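Local coordinates for putative calcium-regulated periplasmic protein (Bacteroides thetaiotaomicron, PDB 3DB7) that binds calcium ions and is probably a calcium-regulated periplasmic protein of the PepSY-like family, its precise role being unknown, at residues Q18-Q23 and N52-D57; V106-S109 and E113-F116. One frame throughout, in Å; residues are numbered along the deposited sequence.

Interaction 1 of 2, residues Q18-Q23 and N52-D57. With CA (calcium ion), chain B; CA (calcium ion), chain C.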
loop_
_atom_site.group_PDB
_atom_site.type_symbol
_atom_site.label_atom_id
_atom_site.label_comp_id
_atom_site.label_asym_id
_atom_site.label_seq_id
_atom_site.Cartn_x
_atom_site.Cartn_y
_atom_site.Cartn_z
ATOM N N GLN A 18 -19.691 -11.490 -7.300
ATOM C CA GLN A 18 -21.082 -11.072 -7.429
ATOM C C GLN A 18 -21.785 -11.130 -6.072
ATOM O O GLN A 18 -22.536 -10.220 -5.665
ATOM C CB GLN A 18 -21.805 -11.952 -8.430
ATOM C CG GLN A 18 -21.306 -11.766 -9.856
ATOM C CD GLN A 18 -22.150 -12.479 -10.859
ATOM O OE1 GLN A 18 -23.355 -12.235 -10.926
ATOM N NE2 GLN A 18 -21.565 -13.435 -11.600
ATOM N N GLN A 19 -21.519 -12.175 -5.317
ATOM C CA GLN A 19 -22.140 -12.306 -3.992
ATOM C C GLN A 19 -21.621 -11.241 -3.025
ATOM O O GLN A 19 -22.379 -10.670 -2.263
ATOM C CB GLN A 19 -21.892 -13.700 -3.417
ATOM C CG GLN A 19 -22.688 -14.844 -4.127
ATOM C CD GLN A 19 -22.050 -16.221 -3.994
ATOM O OE1 GLN A 19 -22.340 -17.127 -4.790
ATOM N NE2 GLN A 19 -21.164 -16.377 -3.024
ATOM N N PHE A 20 -20.343 -10.941 -3.115
ATOM C CA PHE A 20 -19.746 -9.955 -2.234
ATOM C C PHE A 20 -20.368 -8.582 -2.452
ATOM O O PHE A 20 -20.657 -7.843 -1.522
ATOM C CB PHE A 20 -18.239 -9.930 -2.456
ATOM C CG PHE A 20 -17.477 -9.040 -1.495
ATOM C CD1 PHE A 20 -17.025 -9.547 -0.318
ATOM C CD2 PHE A 20 -17.159 -7.748 -1.823
ATOM C CE1 PHE A 20 -16.279 -8.748 0.548
ATOM C CE2 PHE A 20 -16.379 -6.962 -0.930
ATOM C CZ PHE A 20 -15.970 -7.502 0.237
ATOM N N ILE A 21 -20.551 -8.217 -3.714
ATOM C CA ILE A 21 -21.153 -6.924 -4.097
ATOM C C ILE A 21 -22.572 -6.809 -3.545
ATOM O O ILE A 21 -22.960 -5.823 -2.978
ATOM C CB ILE A 21 -21.118 -6.773 -5.676
ATOM C CG1 ILE A 21 -19.654 -6.643 -6.158
ATOM C CG2 ILE A 21 -21.983 -5.578 -6.161
ATOM C CD1 ILE A 21 -19.558 -6.870 -7.608
ATOM N N LYS A 22 -23.330 -7.876 -3.721
ATOM C CA LYS A 22 -24.701 -7.894 -3.236
ATOM C C LYS A 22 -24.732 -7.834 -1.720
ATOM O O LYS A 22 -25.570 -7.130 -1.143
ATOM C CB LYS A 22 -25.450 -9.096 -3.802
ATOM C CG LYS A 22 -25.755 -8.827 -5.267
ATOM C CD LYS A 22 -26.240 -9.997 -6.059
ATOM C CE LYS A 22 -26.761 -9.502 -7.413
ATOM N NZ LYS A 22 -27.962 -8.612 -7.285
ATOM N N GLN A 23 -23.800 -8.528 -1.088
ATOM C CA GLN A 23 -23.760 -8.592 0.379
ATOM C C GLN A 23 -23.463 -7.237 0.976
ATOM O O GLN A 23 -24.133 -6.780 1.931
ATOM C CB GLN A 23 -22.736 -9.591 0.865
ATOM C CG GLN A 23 -22.691 -9.728 2.398
ATOM C CD GLN A 23 -24.025 -10.142 2.964
ATOM O OE1 GLN A 23 -24.716 -10.985 2.384
ATOM N NE2 GLN A 23 -24.421 -9.519 4.084
ATOM N N ASN A 52 -16.245 4.625 -5.276
ATOM C CA ASN A 52 -15.633 3.513 -4.538
ATOM C C ASN A 52 -15.356 2.322 -5.453
ATOM O O ASN A 52 -15.959 2.251 -6.538
ATOM C CB ASN A 52 -16.555 3.089 -3.388
ATOM C CG ASN A 52 -16.618 4.123 -2.291
ATOM O OD1 ASN A 52 -15.748 4.983 -2.207
ATOM N ND2 ASN A 52 -17.662 4.019 -1.447
ATOM N N LYS A 53 -14.434 1.457 -5.055
ATOM C CA LYS A 53 -13.973 0.358 -5.898
ATOM C C LYS A 53 -13.676 -0.874 -5.080
ATOM O O LYS A 53 -13.150 -0.781 -3.948
ATOM C CB LYS A 53 -12.687 0.770 -6.664
ATOM C CG LYS A 53 -12.260 -0.209 -7.733
ATOM C CD LYS A 53 -10.809 -0.008 -8.170
ATOM C CE LYS A 53 -9.821 -0.634 -7.214
ATOM N NZ LYS A 53 -8.391 -0.541 -7.636
ATOM N N VAL A 54 -13.941 -2.017 -5.679
ATOM C CA VAL A 54 -13.464 -3.270 -5.133
ATOM C C VAL A 54 -12.706 -4.018 -6.199
ATOM O O VAL A 54 -13.120 -4.028 -7.368
ATOM C CB VAL A 54 -14.606 -4.200 -4.638
ATOM C CG1 VAL A 54 -14.046 -5.502 -4.050
ATOM C CG2 VAL A 54 -15.445 -3.479 -3.571
ATOM N N GLU A 55 -11.574 -4.613 -5.836
ATOM C CA GLU A 55 -10.830 -5.498 -6.719
ATOM C C GLU A 55 -10.802 -6.869 -6.138
ATOM O O GLU A 55 -10.613 -7.037 -4.919
ATOM C CB GLU A 55 -9.412 -4.999 -6.945
ATOM C CG GLU A 55 -8.665 -5.792 -8.021
ATOM C CD GLU A 55 -7.482 -5.026 -8.581
ATOM O OE1 GLU A 55 -6.947 -4.062 -7.910
ATOM O OE2 GLU A 55 -7.088 -5.362 -9.706
ATOM N N PHE A 56 -10.948 -7.856 -7.014
ATOM C CA PHE A 56 -11.019 -9.265 -6.686
ATOM C C PHE A 56 -9.959 -10.033 -7.436
ATOM O O PHE A 56 -9.578 -9.667 -8.561
ATOM C CB PHE A 56 -12.386 -9.860 -7.073
ATOM C CG PHE A 56 -13.579 -9.147 -6.499
ATOM C CD1 PHE A 56 -14.120 -9.576 -5.283
ATOM C CD2 PHE A 56 -14.241 -8.154 -7.199
ATOM C CE1 PHE A 56 -15.234 -8.960 -4.776
ATOM C CE2 PHE A 56 -15.372 -7.538 -6.684
ATOM C CZ PHE A 56 -15.854 -7.946 -5.493
ATOM N N ASP A 57 -9.516 -11.105 -6.822
ATOM C CA ASP A 57 -8.611 -12.030 -7.545
ATOM C C ASP A 57 -9.389 -12.836 -8.547
ATOM O O ASP A 57 -10.608 -12.680 -8.661
ATOM C CB ASP A 57 -7.783 -12.900 -6.577
ATOM C CG ASP A 57 -8.566 -13.934 -5.832
ATOM O OD1 ASP A 57 -9.711 -14.245 -6.171
ATOM O OD2 ASP A 57 -7.930 -14.528 -4.911
HETATM CA CA CA B . -6.014 -3.123 -10.040
HETATM CA CA CA C . -5.512 -3.265 -6.280
HETATM O O HOH W 1 -4.568 -3.237 -4.001
HETATM O O HOH W 2 -5.920 -5.486 -5.423
#
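Phe20, on the helix 15-24, and Phe56, on the strand 53-56, form the heart of this apolar contact. Their ring planes stand nearly perpendicular, at 87°, with centroids 5.7 Å apart. Phe20 CD2 approaches Phe56 CE1 at 3.7 Å, meeting the Phe56 ring at its edge. With CG anti to the backbone N (chi1 -174°), the Phe20 ring reaches from the helix to the sheet and also brings CE2 to 4.2 Å from Val54 CG1. Ile21 adds its CG1 methylene, 4.1 Å from Phe56 CZ. Large rings suit a gap in which the segment axes lie 10.6 Å apart, while the compact Val54 lays CG1 over one face of the Phe56 ring, offset toward its rim; no hydrogen bond crosses.

Polar chemistry occupies the other face of the strand. Glu55 OE1 bridges two calcium ions, 2.5 Å from one and 2.3 Å from the other; OE2 also binds the first, and two waters bind the second directly. Lys53 NZ makes a long salt bridge to Glu55 OE1 and hydrogen-bonds Glu45 and Glu64, probably helping to position these ligands and offset their charge. Glu36 and Glu45 join the first site, Glu64 the second, and Asp124, Ile125 and Asp126 of the second subunit are further calcium ligands.

The helix thus covers the inner face of the sheet, where Val46 of strand 41-48 and Val65 and Trp62 of strand 62-66 flank the same apolar layer.

Interaction 2 of 2, residues V106-S109 and E113-F116; sequences VKLS and ELKF
Val106 and Leu114 face each other as an antiparallel hydrogen-bonded pair in the hairpin of strands 103-108 and 113-117. Val106 N donates to Leu114 O at 2.8 Å, and Leu114 N returns a bond to Val106 O at 2.8 Å. Val106 O also receives a CA-H...O contact from Glu113 CA at 3.2 Å.

The tightly packed face is wholly apolar. Branched Val106, well suited to a strand, sends CG2 to 4.2 Å from Phe116 CE1, and Leu108 CD1 meets Leu114 CD1 at the same separation. Ile81 and Val85 of helix 79-88 cover these side chains.

The other face, partly exposed, carries the non-hydrogen-bonded pair Lys107 and Glu113. The lysine chain bends at its second torsion (chi2 86°), carrying CD close past Glu113 CG and NZ to 2.8 Å from Glu113 OE2, which accepts through its anti lone pair, the one turned away from OE1. Arg111 O takes a second hydrogen bond from NZ, tying the lysine to the hairpin turn.

One face of the hairpin is therefore apolar and the other ionic. The salt bridge probably offsets part of the negative charge of Glu113, whose side chain lies about 5 Å from that of Glu105, a calcium ligand seen for this protein though not bound by this chain here.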
loop_
_atom_site.group_PDB
_atom_site.type_symbol
_atom_site.label_atom_id
_atom_site.label_comp_id
_atom_site.label_asym_id
_atom_site.label_seq_id
_atom_site.Cartn_x
_atom_site.Cartn_y
_atom_site.Cartn_z
ATOM N N VAL A 106 -4.512 -1.377 6.057
ATOM C CA VAL A 106 -5.667 -0.558 6.340
ATOM C C VAL A 106 -5.284 0.916 6.266
ATOM O O VAL A 106 -4.282 1.322 6.854
ATOM C CB VAL A 106 -6.122 -0.894 7.764
ATOM C CG1 VAL A 106 -7.222 -0.039 8.166
ATOM C CG2 VAL A 106 -6.512 -2.431 7.824
ATOM N N LYS A 107 -6.050 1.705 5.510
ATOM C CA LYS A 107 -5.822 3.154 5.392
ATOM C C LYS A 107 -6.945 3.871 6.073
ATOM O O LYS A 107 -8.130 3.595 5.791
ATOM C CB LYS A 107 -5.761 3.601 3.928
ATOM C CG LYS A 107 -5.488 5.061 3.704
ATOM C CD LYS A 107 -4.004 5.354 3.692
ATOM C CE LYS A 107 -3.704 6.773 3.172
ATOM N NZ LYS A 107 -2.348 7.246 3.577
ATOM N N LEU A 108 -6.616 4.778 6.980
ATOM C CA LEU A 108 -7.624 5.431 7.798
ATOM C C LEU A 108 -7.857 6.855 7.274
ATOM O O LEU A 108 -7.002 7.434 6.572
ATOM C CB LEU A 108 -7.165 5.543 9.262
ATOM C CG LEU A 108 -6.808 4.220 9.934
ATOM C CD1 LEU A 108 -6.340 4.447 11.404
ATOM C CD2 LEU A 108 -7.900 3.199 9.820
ATOM N N SER A 109 -8.973 7.433 7.696
ATOM C CA SER A 109 -9.321 8.789 7.231
ATOM C C SER A 109 -8.366 9.895 7.730
ATOM O O SER A 109 -8.323 11.008 7.162
ATOM C CB SER A 109 -10.749 9.121 7.637
ATOM O OG SER A 109 -10.932 8.926 9.026
ATOM N N GLU A 113 -1.683 4.584 7.964
ATOM C CA GLU A 113 -1.783 3.286 7.323
ATOM C C GLU A 113 -1.225 2.245 8.309
ATOM O O GLU A 113 -0.167 2.467 8.890
ATOM C CB GLU A 113 -0.965 3.223 6.035
ATOM C CG GLU A 113 -1.371 4.257 5.009
ATOM C CD GLU A 113 -0.607 4.112 3.667
ATOM O OE1 GLU A 113 0.072 3.077 3.445
ATOM O OE2 GLU A 113 -0.743 5.022 2.820
ATOM N N LEU A 114 -1.990 1.181 8.507
ATOM C CA LEU A 114 -1.610 0.116 9.408
ATOM C C LEU A 114 -1.467 -1.159 8.623
ATOM O O LEU A 114 -2.182 -1.353 7.650
ATOM C CB LEU A 114 -2.731 -0.096 10.446
ATOM C CG LEU A 114 -3.206 1.118 11.253
ATOM C CD1 LEU A 114 -4.410 0.728 12.082
ATOM C CD2 LEU A 114 -2.074 1.688 12.085
ATOM N N LYS A 115 -0.534 -1.992 9.004
ATOM C CA LYS A 115 -0.402 -3.333 8.421
ATOM C C LYS A 115 -0.444 -4.338 9.532
ATOM O O LYS A 115 0.131 -4.140 10.603
ATOM C CB LYS A 115 0.908 -3.434 7.651
ATOM C CG LYS A 115 0.910 -2.607 6.376
ATOM C CD LYS A 115 2.258 -2.659 5.604
ATOM C CE LYS A 115 2.555 -4.003 5.116
ATOM N NZ LYS A 115 3.881 -4.031 4.299
ATOM N N PHE A 116 -1.088 -5.454 9.232
ATOM C CA PHE A 116 -1.247 -6.576 10.180
ATOM C C PHE A 116 -0.839 -7.861 9.450
ATOM O O PHE A 116 -1.141 -8.029 8.241
ATOM C CB PHE A 116 -2.683 -6.714 10.646
ATOM C CG PHE A 116 -3.201 -5.512 11.327
ATOM C CD1 PHE A 116 -3.709 -4.437 10.595
ATOM C CD2 PHE A 116 -3.213 -5.444 12.718
ATOM C CE1 PHE A 116 -4.197 -3.313 11.247
ATOM C CE2 PHE A 116 -3.723 -4.341 13.360
ATOM C CZ PHE A 116 -4.206 -3.281 12.637
#

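How the interactions relate
Interaction 1 closes before interaction 2 opens along the chain, and the two lie on opposite sides of its centre, their own centres 20 Å apart and their nearest atoms about 11 Å apart, without touching. Both reach a single antiparallel sheet whose strands follow one another in chain order. Interaction 1 attaches helix 15-24 to strand 53-56, whereas interaction 2 joins neighbouring strands 103-108 and 113-117 under helix 79-88. In each place apolar side chains meet a helix on one face, leaving charged residues, acids among them, on the other. That polar face carries the calcium ions, which at 52-57 also link the two subunits, consistent with metal binding helping to hold the dimer.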